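Local coordinates for calcineurin-like phosphoesterase domain-containing protein (Aquifex aeolicus, PDB 1XM7) that is of unknown function but belongs to the calcineurin-like phosphoesterase family and probably acts as a hydrolase, at residues I109-P115 / L142-V148. Numbering follows the deposited sequence.
Sequences ILLSHYP and LLIHGHV
Leu142 O takes the N-H of Leu110 at 2.8 Å, a backbone bond between the parallel strands 109-112 and 142-145. Leu143 lies beside Leu110, both side chains turned toward helix 125-137; with its CG anti to the backbone N (chi1 169°), Leu143 brings CD1 to 3.5 Å from Leu110 CD1. On the other face Ile144 sets CG1 against Ile109 CG2 and CB against Leu111 CD2, while its backbone N reaches Leu110 O and its O receives Ser112 N. His145 puts one ring face under Pro115, whose CB stands 3.7 Å above the ring centre, and ND1 binds Gly146 O at 2.9 Å, on a lone pair and in the carbonyl plane. Trimmed to an alanine, His145 would probably leave Pro115 without the ring it sits on and Gly146 O with one donor fewer. Gly146 N meets His113 O at 3.1 Å from above the carbonyl plane, past the end of the regular pairing. His147 lays CB over a face of the His113 ring, 3.7 Å from its centroid, and its own ring stands at 86° to that ring, with His113 NE2 at its edge. Leu50 O fixes His113 ND1, and Asp9 holds His147 N. Val148 CG2 closes on Pro115 CG. Strands 107-112 and 142-145 with helix 125-137 form a beta-alpha-beta unit, whose sequences Ser-His and Gly-His-Val-His, the latter starting at Gly146, match signature motifs of the calcineurin-like metallophosphoesterase fold.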
loop_
_atom_site.group_PDB
_atom_site.type_symbol
_atom_site.label_atom_id
_atom_site.label_comp_id
_atom_site.label_asym_id
_atom_site.label_seq_id
_atom_site.Cartn_x
_atom_site.Cartn_y
_atom_site.Cartn_z
ATOM N N ILE A 109 -10.521 5.169 -9.502
ATOM C CA ILE A 109 -9.921 4.532 -8.332
ATOM C C ILE A 109 -9.392 5.442 -7.216
ATOM O O ILE A 109 -8.574 6.340 -7.448
ATOM C CB ILE A 109 -8.754 3.604 -8.751
ATOM C CG1 ILE A 109 -9.196 2.680 -9.890
ATOM C CG2 ILE A 109 -8.298 2.772 -7.554
ATOM C CD1 ILE A 109 -8.070 1.856 -10.492
ATOM N N LEU A 110 -9.859 5.172 -5.998
ATOM C CA LEU A 110 -9.436 5.905 -4.815
ATOM C C LEU A 110 -8.299 5.117 -4.186
ATOM O O LEU A 110 -8.426 3.918 -3.910
ATOM C CB LEU A 110 -10.569 6.012 -3.789
ATOM C CG LEU A 110 -10.616 7.191 -2.803
ATOM C CD1 LEU A 110 -11.181 6.705 -1.490
ATOM C CD2 LEU A 110 -9.257 7.795 -2.579
ATOM N N LEU A 111 -7.188 5.810 -3.969
ATOM C CA LEU A 111 -6.013 5.230 -3.349
ATOM C C LEU A 111 -5.850 5.899 -1.998
ATOM O O LEU A 111 -5.702 7.125 -1.903
ATOM C CB LEU A 111 -4.775 5.517 -4.186
ATOM C CG LEU A 111 -4.812 5.148 -5.665
ATOM C CD1 LEU A 111 -3.511 5.589 -6.291
ATOM C CD2 LEU A 111 -5.022 3.651 -5.845
ATOM N N SER A 112 -5.885 5.093 -0.952
ATOM C CA SER A 112 -5.722 5.608 0.390
ATOM C C SER A 112 -5.070 4.523 1.239
ATOM O O SER A 112 -5.066 3.353 0.858
ATOM C CB SER A 112 -7.078 5.974 0.965
ATOM O OG SER A 112 -6.920 6.642 2.196
ATOM N N HIS A 113 -4.493 4.900 2.373
ATOM C CA HIS A 113 -3.875 3.915 3.241
ATOM C C HIS A 113 -4.950 3.266 4.094
ATOM O O HIS A 113 -4.890 2.082 4.396
ATOM C CB HIS A 113 -2.857 4.576 4.162
ATOM C CG HIS A 113 -2.362 3.676 5.252
ATOM N ND1 HIS A 113 -1.489 2.634 5.019
ATOM C CD2 HIS A 113 -2.646 3.641 6.573
ATOM C CE1 HIS A 113 -1.259 1.993 6.152
ATOM N NE2 HIS A 113 -1.948 2.584 7.111
ATOM N N TYR A 114 -5.940 4.063 4.474
ATOM C CA TYR A 114 -7.015 3.601 5.335
ATOM C C TYR A 114 -8.151 2.977 4.574
ATOM O O TYR A 114 -8.442 3.370 3.450
ATOM C CB TYR A 114 -7.540 4.762 6.189
ATOM C CG TYR A 114 -6.440 5.482 6.939
ATOM C CD1 TYR A 114 -5.608 6.394 6.282
ATOM C CD2 TYR A 114 -6.177 5.195 8.282
ATOM C CE1 TYR A 114 -4.540 6.996 6.938
ATOM C CE2 TYR A 114 -5.106 5.794 8.949
ATOM C CZ TYR A 114 -4.293 6.694 8.269
ATOM O OH TYR A 114 -3.229 7.292 8.913
ATOM N N PRO A 115 -8.808 1.977 5.180
ATOM C CA PRO A 115 -9.941 1.267 4.574
ATOM C C PRO A 115 -11.245 1.995 4.883
ATOM O O PRO A 115 -11.259 2.963 5.650
ATOM C CB PRO A 115 -9.882 -0.091 5.264
ATOM C CG PRO A 115 -9.514 0.303 6.671
ATOM C CD PRO A 115 -8.407 1.328 6.448
ATOM N N LEU A 142 -13.673 2.021 -7.218
ATOM C CA LEU A 142 -12.893 1.114 -6.396
ATOM C C LEU A 142 -11.969 1.837 -5.425
ATOM O O LEU A 142 -11.545 2.968 -5.666
ATOM C CB LEU A 142 -12.070 0.196 -7.297
ATOM C CG LEU A 142 -11.064 -0.749 -6.644
ATOM C CD1 LEU A 142 -11.785 -1.799 -5.792
ATOM C CD2 LEU A 142 -10.223 -1.404 -7.743
ATOM N N LEU A 143 -11.676 1.169 -4.316
ATOM C CA LEU A 143 -10.774 1.704 -3.314
ATOM C C LEU A 143 -9.674 0.691 -3.106
ATOM O O LEU A 143 -9.941 -0.460 -2.795
ATOM C CB LEU A 143 -11.489 1.927 -1.980
ATOM C CG LEU A 143 -10.574 2.244 -0.783
ATOM C CD1 LEU A 143 -9.831 3.547 -1.027
ATOM C CD2 LEU A 143 -11.393 2.333 0.493
ATOM N N ILE A 144 -8.437 1.115 -3.315
ATOM C CA ILE A 144 -7.299 0.244 -3.088
ATOM C C ILE A 144 -6.672 0.848 -1.841
ATOM O O ILE A 144 -6.396 2.052 -1.799
ATOM C CB ILE A 144 -6.306 0.299 -4.251
ATOM C CG1 ILE A 144 -7.026 -0.061 -5.545
ATOM C CG2 ILE A 144 -5.148 -0.670 -4.007
ATOM C CD1 ILE A 144 -6.101 -0.272 -6.707
ATOM N N HIS A 145 -6.480 0.026 -0.815
ATOM C CA HIS A 145 -5.913 0.510 0.439
ATOM C C HIS A 145 -4.979 -0.508 1.073
ATOM O O HIS A 145 -4.650 -1.525 0.476
ATOM C CB HIS A 145 -7.040 0.818 1.419
ATOM C CG HIS A 145 -7.793 -0.397 1.848
ATOM N ND1 HIS A 145 -7.235 -1.369 2.648
ATOM C CD2 HIS A 145 -9.030 -0.841 1.522
ATOM C CE1 HIS A 145 -8.094 -2.362 2.794
ATOM N NE2 HIS A 145 -9.190 -2.068 2.119
ATOM N N GLY A 146 -4.548 -0.203 2.289
ATOM C CA GLY A 146 -3.687 -1.099 3.035
ATOM C C GLY A 146 -4.149 -1.082 4.484
ATOM O O GLY A 146 -5.324 -1.320 4.782
ATOM N N HIS A 147 -3.219 -0.821 5.391
ATOM C CA HIS A 147 -3.529 -0.717 6.805
ATOM C C HIS A 147 -4.005 -1.968 7.556
ATOM O O HIS A 147 -3.539 -2.217 8.666
ATOM C CB HIS A 147 -4.537 0.418 7.002
ATOM C CG HIS A 147 -4.767 0.775 8.436
ATOM N ND1 HIS A 147 -5.773 0.213 9.192
ATOM C CD2 HIS A 147 -4.102 1.620 9.260
ATOM C CE1 HIS A 147 -5.720 0.697 10.420
ATOM N NE2 HIS A 147 -4.714 1.554 10.487
ATOM N N VAL A 148 -4.924 -2.748 6.988
ATOM C CA VAL A 148 -5.415 -3.947 7.686
ATOM C C VAL A 148 -4.519 -5.170 7.489
ATOM O O VAL A 148 -4.418 -5.711 6.387
ATOM C CB VAL A 148 -6.840 -4.322 7.245
ATOM C CG1 VAL A 148 -7.373 -5.433 8.143
ATOM C CG2 VAL A 148 -7.745 -3.095 7.309
#